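Local structure of 2-oxoglutarate dehydrogenase E3 component (Thermus thermophilus, 2YQU) at residues G38-R42 with V43-P47; D85-V88 with Q89-Q93; H432-S436 with L437-L441. The protein probably catalyses the NAD(+)-dependent reoxidation of protein-bound dihydrolipoyl groups, using FAD, as the E3 component of 2-oxoglutarate dehydrogenase. All coordinates share one frame; numbering follows the deposited sequence.

Interaction 1: residues G38-R42 with V43-P47; sequences GTCLR and VGCIP. With FAD (flavin-adenine dinucleotide), chain D.
Val43 N donates to Thr39 O at 3.0 Å, a bond that closes the turn at the end of helix 38-43. This is the redox-active disulfide motif of the pyridine nucleotide-disulfide oxidoreductases. The chain then swings through Gly44, the N-cap of the next helix. There Ile46 N donates to Cys40 O at 3.1 Å, almost straight at 173°, tying the first turn of the second helix back to the first helix. A side chain on Gly44 would clash with Thr39 O and Cys40 CA. The Cys40 SG–Cys45 SG bond measures 2.1 Å and bridges the kink. Cys40 turns its sulfur anti to the backbone N (chi1 -175°), which carries it across to Cys45. The Cys45 sulfur lies against the flavin ring system, with SG 3.3 Å from C10 of FAD. Cys40 and Cys45 both pack on His434 of the second subunit, the predicted proton acceptor. As expected for this family, the second cysteine lies at the flavin, and the first is the one that exchanges with the substrate. Other residues here also grip the cofactor. Thr39 OG1 donates to phosphate oxygen O1A of FAD at 2.7 Å. Gly38 leaves room beside the same phosphate, where a CB would run into O2A. Arg42 bends at chi3 (-77°) and brings one face of its guanidinium over Gly38 O, which sits toward the rim. From there Arg42 NH2 reaches the ribose hydroxyl O3B of FAD, 2.9 Å away.

Interaction 2: residues D85-V88 with Q89-Q93; sequences DKVV and QANTQ
Asn91 folds its side-chain amide back onto the carbonyl of Val87, one turn earlier in the alpha-helix 77-102. Asn91 ND2 donates to Val87 O at 2.7 Å, and the bond is nearly straight at 174°. The acceptor lies in the plane of the Asn91 amide. The same Val87 O also takes the regular helix bond from Asn91 N at 3.1 Å. The two donors come to this oxygen from opposite faces of the carbonyl plane, so one residue grips it twice. The side chain gets there with CG anti to its own carbonyl carbon (chi1 -83°), which sends the amide back along the helix. It then lies alongside Val87, with Asn91 ND2 3.6 Å from Val87 CG1. With an alanine in place of this asparagine, Val87 O would probably lose its side-chain donor, and a gap would be likely beside Val87 CG1.

The surrounding backbone is plain alpha-helix. Gln89 N, Ala90 N and Thr92 N bond to Asp85 O, Lys86 O and Val88 O. These bonds fix the turn in which the amide sits.

Outward from this turn, Val87, Val88 and Asn91 face Ile46, while Leu41 packs on Val88, Asn91 and Thr92. This face of the helix therefore backs the segment that carries the redox disulfide. Val87 and Ala90 also pack on Arg377 of the second subunit, and Asn91 on its Gly374. Lys86 and Gln89 run side by side on the exposed part of the helix. On the Leu41 side, Thr92 holds CG2 over the previous turn, 3.4 Å from Val88 O and 4.2 Å from Val88 CG1.

Interaction 3: residues H432-S436 with L437-L441; sequences HAHPS and LSEIL. With FAD (flavin-adenine dinucleotide), chain H.
Glu439, Ser436 and His432 bury the most surface as this loop runs into helix 438-449. Glu439 reaches back with an extended chain, and its carboxylate serves two protein donors. Glu439 OE1 accepts from His434 ND1 at 3.0 Å through its syn lone pair, at the edge of the imidazole. The ring and carboxylate planes stand 76° apart. Glu439 OE2 takes Ser436 N at 2.9 Å, from above the carboxylate plane. A water also lies 2.7 Å from Glu439 OE1. The His434–Glu439 bond probably helps hold the ring of His434, the predicted proton acceptor. His434 O accepts from N3 of the FAD bound by the second subunit, and a cis peptide follows at Pro435.

Ser436 OG donates to Ala433 O at 2.6 Å and lies 2.7 Å from Ser438 OG. Its place between the backbone N and carbonyl carbon (chi1 73°) turns OG into the loop. Ser438 OG also meets the edge of the His432 ring, 3.6 Å from CD2.

His432 NE2 bonds to Glu413, tying the loop to helix 407-419. Leu437 packs on helices 374-379 and 407-419, while Ile440 and Leu441 lie on strand 385-391.

From the N terminus, interaction 1 comes first, interaction 2 follows in helix 77-102, and interaction 3 lies near the C terminus. All three are local and in series. None closes a long loop, and none nests in or crosses another. Interactions 1 and 2 touch: Leu41 CD2 comes within 3.2 Å of Asn91 CB, and Ile46 CG2 within 3.6 Å of Val87 CG1. Helix 77-102 is thereby tied to the disulfide region. Interaction 3 belongs to the dimerisation domain, its nearest atoms about 20 Å from those of interaction 1 in the same chain. Across the dimer, however, the loop of interaction 3 reaches the disulfide of interaction 1 in the second subunit.

Interaction 1: residues G38-R42 with V43-P47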
loop_
_atom_site.group_PDB
_atom_site.type_symbol
_atom_site.label_atom_id
_atom_site.label_comp_id
_atom_site.label_asym_id
_atom_site.label_seq_id
_atom_site.Cartn_x
_atom_site.Cartn_y
_atom_site.Cartn_z
ATOM N N GLY A 38 14.206 -21.970 1.104
ATOM C CA GLY A 38 14.416 -22.083 -0.323
ATOM C C GLY A 38 15.186 -20.956 -0.974
ATOM O O GLY A 38 15.872 -20.172 -0.316
ATOM N N THR A 39 15.089 -20.907 -2.298
ATOM C CA THR A 39 15.704 -19.852 -3.087
ATOM C C THR A 39 15.225 -18.489 -2.599
ATOM O O THR A 39 16.018 -17.561 -2.451
ATOM C CB THR A 39 15.341 -20.024 -4.581
ATOM O OG1 THR A 39 15.911 -21.237 -5.097
ATOM C CG2 THR A 39 15.961 -18.921 -5.428
ATOM N N CYS A 40 13.921 -18.382 -2.352
ATOM C CA CYS A 40 13.304 -17.109 -1.979
ATOM C C CYS A 40 13.942 -16.486 -0.739
ATOM O O CYS A 40 14.351 -15.324 -0.749
ATOM C CB CYS A 40 11.808 -17.301 -1.729
ATOM S SG CYS A 40 10.938 -15.754 -1.411
ATOM N N LEU A 41 14.045 -17.273 0.321
ATOM C CA LEU A 41 14.541 -16.771 1.597
ATOM C C LEU A 41 16.068 -16.610 1.607
ATOM O O LEU A 41 16.582 -15.622 2.119
ATOM C CB LEU A 41 14.109 -17.699 2.730
ATOM C CG LEU A 41 13.828 -17.015 4.059
ATOM C CD1 LEU A 41 13.241 -18.012 5.035
ATOM C CD2 LEU A 41 15.078 -16.362 4.621
ATOM N N ARG A 42 16.776 -17.586 1.043
ATOM C CA ARG A 42 18.229 -17.658 1.164
ATOM C C ARG A 42 18.961 -16.725 0.210
ATOM O O ARG A 42 19.918 -16.039 0.609
ATOM C CB ARG A 42 18.708 -19.096 0.933
ATOM C CG ARG A 42 18.211 -20.106 1.943
ATOM C CD ARG A 42 18.803 -21.511 1.736
ATOM N NE ARG A 42 18.175 -22.226 0.620
ATOM C CZ ARG A 42 18.628 -22.249 -0.636
ATOM N NH1 ARG A 42 19.721 -21.582 -0.996
ATOM N NH2 ARG A 42 17.965 -22.933 -1.554
ATOM N N VAL A 43 18.527 -16.718 -1.050
ATOM C CA VAL A 43 19.248 -16.035 -2.132
ATOM C C VAL A 43 18.315 -15.349 -3.138
ATOM O O VAL A 43 18.703 -15.110 -4.279
ATOM C CB VAL A 43 20.150 -17.028 -2.902
ATOM C CG1 VAL A 43 21.198 -17.633 -1.970
ATOM C CG2 VAL A 43 19.315 -18.127 -3.568
ATOM N N GLY A 44 17.096 -15.019 -2.705
ATOM C CA GLY A 44 16.062 -14.547 -3.608
ATOM C C GLY A 44 15.306 -13.327 -3.106
ATOM O O GLY A 44 15.906 -12.281 -2.876
ATOM N N CYS A 45 13.991 -13.481 -2.946
ATOM C CA CYS A 45 13.087 -12.387 -2.584
ATOM C C CYS A 45 13.581 -11.589 -1.388
ATOM O O CYS A 45 13.590 -10.373 -1.417
ATOM C CB CYS A 45 11.673 -12.915 -2.257
ATOM S SG CYS A 45 11.160 -14.478 -3.013
ATOM N N ILE A 46 13.963 -12.281 -0.322
ATOM C CA ILE A 46 14.255 -11.610 0.933
ATOM C C ILE A 46 15.538 -10.776 0.859
ATOM O O ILE A 46 15.483 -9.584 1.121
ATOM C CB ILE A 46 14.237 -12.600 2.112
ATOM C CG1 ILE A 46 12.814 -13.150 2.302
ATOM C CG2 ILE A 46 14.753 -11.944 3.389
ATOM C CD1 ILE A 46 11.733 -12.079 2.540
ATOM N N PRO A 47 16.684 -11.355 0.508
ATOM C CA PRO A 47 17.892 -10.518 0.402
ATOM C C PRO A 47 17.764 -9.419 -0.662
ATOM O O PRO A 47 18.250 -8.310 -0.419
ATOM C CB PRO A 47 19.001 -11.521 0.060
ATOM C CG PRO A 47 18.287 -12.707 -0.501
ATOM C CD PRO A 47 16.970 -12.773 0.222
HETATM P PA FAD D . 12.616 -22.890 -4.088
HETATM O O1A FAD D . 13.710 -22.770 -5.081
HETATM O O2A FAD D . 12.378 -21.603 -3.288
HETATM O O5B FAD D . 12.925 -24.130 -3.123
HETATM C C5B FAD D . 13.389 -25.339 -3.669
HETATM C C4B FAD D . 14.255 -26.000 -2.617
HETATM O O4B FAD D . 14.394 -27.364 -2.957
HETATM C C3B FAD D . 15.662 -25.413 -2.552
HETATM O O3B FAD D . 15.931 -24.937 -1.252
HETATM C C2B FAD D . 16.575 -26.571 -2.906
HETATM O O2B FAD D . 17.749 -26.577 -2.125
HETATM C C1B FAD D . 15.700 -27.781 -2.627
HETATM N N9A FAD D . 15.956 -28.993 -3.411
HETATM C C8A FAD D . 15.980 -29.138 -4.775
HETATM N N7A FAD D . 16.188 -30.434 -5.070
HETATM C C5A FAD D . 16.298 -31.123 -3.910
HETATM C C6A FAD D . 16.516 -32.467 -3.621
HETATM N N6A FAD D . 16.518 -33.410 -4.560
HETATM N N1A FAD D . 16.566 -32.838 -2.302
HETATM C C2A FAD D . 16.410 -31.944 -1.272
HETATM N N3A FAD D . 16.185 -30.616 -1.567
HETATM C C4A FAD D . 16.144 -30.228 -2.863
HETATM N N1 FAD D . 9.617 -14.348 -6.187
HETATM C C2 FAD D . 8.615 -13.517 -5.734
HETATM O O2 FAD D . 7.442 -13.900 -5.684
HETATM N N3 FAD D . 8.922 -12.242 -5.333
HETATM C C4 FAD D . 10.218 -11.781 -5.388
HETATM O O4 FAD D . 10.455 -10.720 -4.835
HETATM C C4X FAD D . 11.247 -12.609 -5.837
HETATM N N5 FAD D . 12.555 -12.154 -5.893
HETATM C C5X FAD D . 13.554 -13.013 -6.344
HETATM C C6 FAD D . 14.872 -12.550 -6.402
HETATM C C7 FAD D . 15.893 -13.398 -6.855
HETATM C C7M FAD D . 17.313 -12.900 -6.804
HETATM C C8 FAD D . 15.595 -14.700 -7.244
HETATM C C8M FAD D . 16.684 -15.725 -7.427
HETATM C C9 FAD D . 14.277 -15.158 -7.189
HETATM C C9A FAD D . 13.249 -14.315 -6.748
HETATM N N10 FAD D . 11.926 -14.760 -6.703
HETATM C C10 FAD D . 10.936 -13.905 -6.244
HETATM C "C1'" FAD D . 11.505 -16.106 -7.236
HETATM C "C2'" FAD D . 11.360 -17.064 -6.051
HETATM O "O2'" FAD D . 12.586 -17.176 -5.344
HETATM C "C3'" FAD D . 10.841 -18.434 -6.474
HETATM O "O3'" FAD D . 9.671 -18.279 -7.256
HETATM C "C4'" FAD D . 10.493 -19.287 -5.259
HETATM O "O4'" FAD D . 11.623 -19.457 -4.438
HETATM C "C5'" FAD D . 9.914 -20.638 -5.695
HETATM O "O5'" FAD D . 9.671 -21.449 -4.567
HETATM P P FAD D . 9.770 -23.050 -4.675
HETATM O O1P FAD D . 9.356 -23.650 -3.371
HETATM O O2P FAD D . 9.045 -23.566 -5.905
HETATM O O3P FAD D . 11.328 -23.390 -4.919
#

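Interaction 2: residues D85-V88 with Q89-Q93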
loop_
_atom_site.group_PDB
_atom_site.type_symbol
_atom_site.label_atom_id
_atom_site.label_comp_id
_atom_site.label_asym_id
_atom_site.label_seq_id
_atom_site.Cartn_x
_atom_site.Cartn_y
_atom_site.Cartn_z
ATOM N N ASP A 85 21.972 -9.711 5.540
ATOM C CA ASP A 85 22.225 -11.007 6.162
ATOM C C ASP A 85 21.361 -11.222 7.402
ATOM O O ASP A 85 20.902 -12.329 7.643
ATOM C CB ASP A 85 23.695 -11.144 6.561
ATOM C CG ASP A 85 24.612 -11.340 5.371
ATOM O OD1 ASP A 85 25.820 -11.053 5.516
ATOM O OD2 ASP A 85 24.225 -11.766 4.264
ATOM N N LYS A 86 21.160 -10.162 8.176
ATOM C CA LYS A 86 20.366 -10.217 9.401
ATOM C C LYS A 86 18.891 -10.470 9.083
ATOM O O LYS A 86 18.217 -11.221 9.790
ATOM C CB LYS A 86 20.519 -8.904 10.168
ATOM C CG LYS A 86 19.857 -8.868 11.526
ATOM C CD LYS A 86 20.303 -7.626 12.293
ATOM C CE LYS A 86 19.650 -7.534 13.655
ATOM N NZ LYS A 86 20.340 -6.527 14.504
ATOM N N VAL A 87 18.394 -9.845 8.022
ATOM C CA VAL A 87 17.014 -10.050 7.597
ATOM C C VAL A 87 16.832 -11.511 7.175
ATOM O O VAL A 87 15.848 -12.150 7.537
ATOM C CB VAL A 87 16.623 -9.116 6.428
ATOM C CG1 VAL A 87 15.246 -9.479 5.896
ATOM C CG2 VAL A 87 16.664 -7.650 6.850
ATOM N N VAL A 88 17.790 -12.033 6.410
ATOM C CA VAL A 88 17.735 -13.420 5.946
ATOM C C VAL A 88 17.773 -14.376 7.133
ATOM O O VAL A 88 16.964 -15.303 7.200
ATOM C CB VAL A 88 18.888 -13.733 4.962
ATOM C CG1 VAL A 88 19.038 -15.238 4.737
ATOM C CG2 VAL A 88 18.653 -13.012 3.621
ATOM N N GLN A 89 18.709 -14.139 8.056
ATOM C CA GLN A 89 18.873 -14.966 9.260
ATOM C C GLN A 89 17.564 -15.028 10.063
ATOM O O GLN A 89 17.163 -16.092 10.496
ATOM C CB GLN A 89 20.062 -14.466 10.120
ATOM C CG GLN A 89 19.884 -14.496 11.669
ATOM C CD GLN A 89 19.957 -13.097 12.318
ATOM O OE1 GLN A 89 18.956 -12.355 12.351
ATOM N NE2 GLN A 89 21.138 -12.739 12.827
ATOM N N ALA A 90 16.890 -13.890 10.219
ATOM C CA ALA A 90 15.648 -13.819 10.991
ATOM C C ALA A 90 14.525 -14.607 10.327
ATOM O O ALA A 90 13.727 -15.256 11.005
ATOM C CB ALA A 90 15.217 -12.362 11.182
ATOM N N ASN A 91 14.475 -14.553 9.000
ATOM C CA ASN A 91 13.446 -15.251 8.240
ATOM C C ASN A 91 13.652 -16.767 8.241
ATOM O O ASN A 91 12.683 -17.510 8.421
ATOM C CB ASN A 91 13.384 -14.726 6.802
ATOM C CG ASN A 91 12.560 -13.472 6.675
ATOM O OD1 ASN A 91 11.373 -13.533 6.396
ATOM N ND2 ASN A 91 13.188 -12.326 6.869
ATOM N N THR A 92 14.891 -17.225 8.038
ATOM C CA THR A 92 15.173 -18.672 8.028
ATOM C C THR A 92 14.922 -19.268 9.405
ATOM O O THR A 92 14.407 -20.376 9.510
ATOM C CB THR A 92 16.623 -19.030 7.573
ATOM O OG1 THR A 92 17.586 -18.347 8.380
ATOM C CG2 THR A 92 16.912 -18.572 6.160
ATOM N N GLN A 93 15.283 -18.530 10.452
ATOM C CA GLN A 93 15.056 -18.973 11.829
ATOM C C GLN A 93 13.559 -19.044 12.145
ATOM O O GLN A 93 13.129 -19.860 12.962
ATOM C CB GLN A 93 15.782 -18.059 12.818
ATOM C CG GLN A 93 17.295 -18.297 12.831
ATOM C CD GLN A 93 18.098 -17.161 13.447
ATOM O OE1 GLN A 93 19.334 -17.164 13.373
ATOM N NE2 GLN A 93 17.413 -16.192 14.053
#

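Interaction 3: residues H432-S436 with L437-L441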
loop_
_atom_site.group_PDB
_atom_site.type_symbol
_atom_site.label_atom_id
_atom_site.label_comp_id
_atom_site.label_asym_id
_atom_site.label_seq_id
_atom_site.Cartn_x
_atom_site.Cartn_y
_atom_site.Cartn_z
ATOM N N HIS A 432 -12.411 4.664 -0.540
ATOM C CA HIS A 432 -10.961 4.702 -0.487
ATOM C C HIS A 432 -10.535 5.928 0.277
ATOM O O HIS A 432 -11.043 7.019 0.022
ATOM C CB HIS A 432 -10.377 4.726 -1.887
ATOM C CG HIS A 432 -10.545 3.435 -2.627
ATOM N ND1 HIS A 432 -11.664 3.146 -3.379
ATOM C CD2 HIS A 432 -9.759 2.334 -2.682
ATOM C CE1 HIS A 432 -11.536 1.940 -3.905
ATOM N NE2 HIS A 432 -10.387 1.426 -3.498
ATOM N N ALA A 433 -9.618 5.728 1.221
ATOM C CA ALA A 433 -9.060 6.797 2.040
ATOM C C ALA A 433 -8.498 7.925 1.184
ATOM O O ALA A 433 -7.821 7.680 0.177
ATOM C CB ALA A 433 -7.959 6.231 2.942
ATOM N N HIS A 434 -8.809 9.161 1.572
ATOM C CA HIS A 434 -8.189 10.332 0.969
ATOM C C HIS A 434 -7.248 10.996 1.986
ATOM O O HIS A 434 -7.624 11.122 3.150
ATOM C CB HIS A 434 -9.269 11.317 0.547
ATOM C CG HIS A 434 -8.729 12.589 -0.015
ATOM N ND1 HIS A 434 -8.287 12.699 -1.315
ATOM C CD2 HIS A 434 -8.543 13.802 0.554
ATOM C CE1 HIS A 434 -7.855 13.931 -1.522
ATOM N NE2 HIS A 434 -7.997 14.618 -0.403
ATOM N N PRO A 435 -6.051 11.439 1.593
ATOM C CA PRO A 435 -5.455 11.219 0.276
ATOM C C PRO A 435 -4.577 9.972 0.307
ATOM O O PRO A 435 -3.723 9.860 1.178
ATOM C CB PRO A 435 -4.583 12.466 0.072
ATOM C CG PRO A 435 -4.356 13.032 1.468
ATOM C CD PRO A 435 -5.178 12.254 2.453
ATOM N N SER A 436 -4.782 9.052 -0.626
ATOM C CA SER A 436 -3.990 7.830 -0.669
ATOM C C SER A 436 -3.781 7.386 -2.103
ATOM O O SER A 436 -4.556 7.728 -2.996
ATOM C CB SER A 436 -4.671 6.725 0.129
ATOM O OG SER A 436 -5.807 6.232 -0.547
ATOM N N LEU A 437 -2.719 6.614 -2.312
ATOM C CA LEU A 437 -2.411 6.079 -3.621
ATOM C C LEU A 437 -3.503 5.118 -4.095
ATOM O O LEU A 437 -3.691 4.970 -5.297
ATOM C CB LEU A 437 -1.027 5.397 -3.617
ATOM C CG LEU A 437 0.174 6.340 -3.427
ATOM C CD1 LEU A 437 1.452 5.541 -3.404
ATOM C CD2 LEU A 437 0.258 7.430 -4.491
ATOM N N SER A 438 -4.253 4.511 -3.162
ATOM C CA SER A 438 -5.360 3.606 -3.516
ATOM C C SER A 438 -6.442 4.312 -4.330
ATOM O O SER A 438 -7.139 3.683 -5.110
ATOM C CB SER A 438 -5.998 2.959 -2.274
ATOM O OG SER A 438 -6.753 3.900 -1.530
ATOM N N GLU A 439 -6.581 5.620 -4.158
ATOM C CA GLU A 439 -7.529 6.364 -4.967
ATOM C C GLU A 439 -7.190 6.332 -6.470
ATOM O O GLU A 439 -8.066 6.556 -7.294
ATOM C CB GLU A 439 -7.609 7.810 -4.501
ATOM C CG GLU A 439 -8.133 7.992 -3.086
ATOM C CD GLU A 439 -8.066 9.440 -2.663
ATOM O OE1 GLU A 439 -9.134 10.080 -2.623
ATOM O OE2 GLU A 439 -6.945 9.941 -2.414
ATOM N N ILE A 440 -5.926 6.091 -6.820
ATOM C CA ILE A 440 -5.540 5.925 -8.227
ATOM C C ILE A 440 -6.210 4.672 -8.802
ATOM O O ILE A 440 -6.711 4.679 -9.924
ATOM C CB ILE A 440 -4.007 5.856 -8.379
ATOM C CG1 ILE A 440 -3.362 7.149 -7.862
ATOM C CG2 ILE A 440 -3.602 5.575 -9.844
ATOM C CD1 ILE A 440 -1.873 7.047 -7.673
ATOM N N LEU A 441 -6.193 3.589 -8.030
ATOM C CA LEU A 441 -6.879 2.367 -8.418
ATOM C C LEU A 441 -8.387 2.581 -8.515
ATOM O O LEU A 441 -9.014 2.124 -9.471
ATOM C CB LEU A 441 -6.574 1.246 -7.426
ATOM C CG LEU A 441 -7.302 -0.082 -7.667
ATOM C CD1 LEU A 441 -6.926 -0.671 -9.027
ATOM C CD2 LEU A 441 -6.964 -1.034 -6.554
HETATM P PA FAD H . -15.173 21.356 3.610
HETATM O O1A FAD H . -14.861 22.093 4.854
HETATM O O2A FAD H . -13.954 20.680 2.988
HETATM O O5B FAD H . -15.854 22.335 2.538
HETATM C C5B FAD H . -16.867 23.224 2.929
HETATM C C4B FAD H . -16.726 24.479 2.091
HETATM O O4B FAD H . -17.921 25.227 2.218
HETATM C C3B FAD H . -15.581 25.372 2.549
HETATM O O3B FAD H . -14.702 25.559 1.464
HETATM C C2B FAD H . -16.269 26.653 3.004
HETATM O O2B FAD H . -15.532 27.814 2.700
HETATM C C1B FAD H . -17.593 26.597 2.265
HETATM N N9A FAD H . -18.720 27.293 2.896
HETATM C C8A FAD H . -19.189 27.160 4.172
HETATM N N7A FAD H . -20.270 27.952 4.320
HETATM C C5A FAD H . -20.508 28.584 3.152
HETATM C C6A FAD H . -21.476 29.498 2.746
HETATM N N6A FAD H . -22.605 29.672 3.430
HETATM N N1A FAD H . -21.409 29.944 1.449
HETATM C C2A FAD H . -20.455 29.528 0.555
HETATM N N3A FAD H . -19.510 28.616 0.969
HETATM C C4A FAD H . -19.540 28.176 2.246
HETATM N N1 FAD H . -9.748 14.235 6.099
HETATM C C2 FAD H . -9.328 13.045 5.551
HETATM O O2 FAD H . -10.159 12.244 5.118
HETATM N N3 FAD H . -7.983 12.754 5.478
HETATM C C4 FAD H . -7.042 13.633 5.970
HETATM O O4 FAD H . -5.880 13.491 5.584
HETATM C C4X FAD H . -7.465 14.842 6.537
HETATM N N5 FAD H . -6.552 15.748 7.033
HETATM C C5X FAD H . -6.994 16.947 7.575
HETATM C C6 FAD H . -6.056 17.840 8.071
HETATM C C7 FAD H . -6.455 19.056 8.625
HETATM C C7M FAD H . -5.397 19.997 9.140
HETATM C C8 FAD H . -7.808 19.379 8.689
HETATM C C8M FAD H . -8.228 20.808 8.916
HETATM C C9 FAD H . -8.758 18.475 8.200
HETATM C C9A FAD H . -8.355 17.251 7.643
HETATM N N10 FAD H . -9.276 16.335 7.147
HETATM C C10 FAD H . -8.824 15.133 6.601
HETATM C "C1'" FAD H . -10.757 16.511 7.313
HETATM C "C2'" FAD H . -11.321 17.040 5.995
HETATM O "O2'" FAD H . -10.697 18.256 5.645
HETATM C "C3'" FAD H . -12.824 17.221 6.056
HETATM O "O3'" FAD H . -13.404 16.012 6.510
HETATM C "C4'" FAD H . -13.379 17.551 4.675
HETATM O "O4'" FAD H . -12.809 18.745 4.170
HETATM C "C5'" FAD H . -14.896 17.668 4.728
HETATM O "O5'" FAD H . -15.360 18.007 3.443
HETATM P P FAD H . -16.695 18.901 3.304
HETATM O O1P FAD H . -17.025 19.054 1.874
HETATM O O2P FAD H . -17.842 18.352 4.146
HETATM O O3P FAD H . -16.352 20.327 3.953
HETATM O O HOH W 1 -11.366 8.731 -2.054
HETATM O O HOH W 2 -8.102 3.166 1.098
#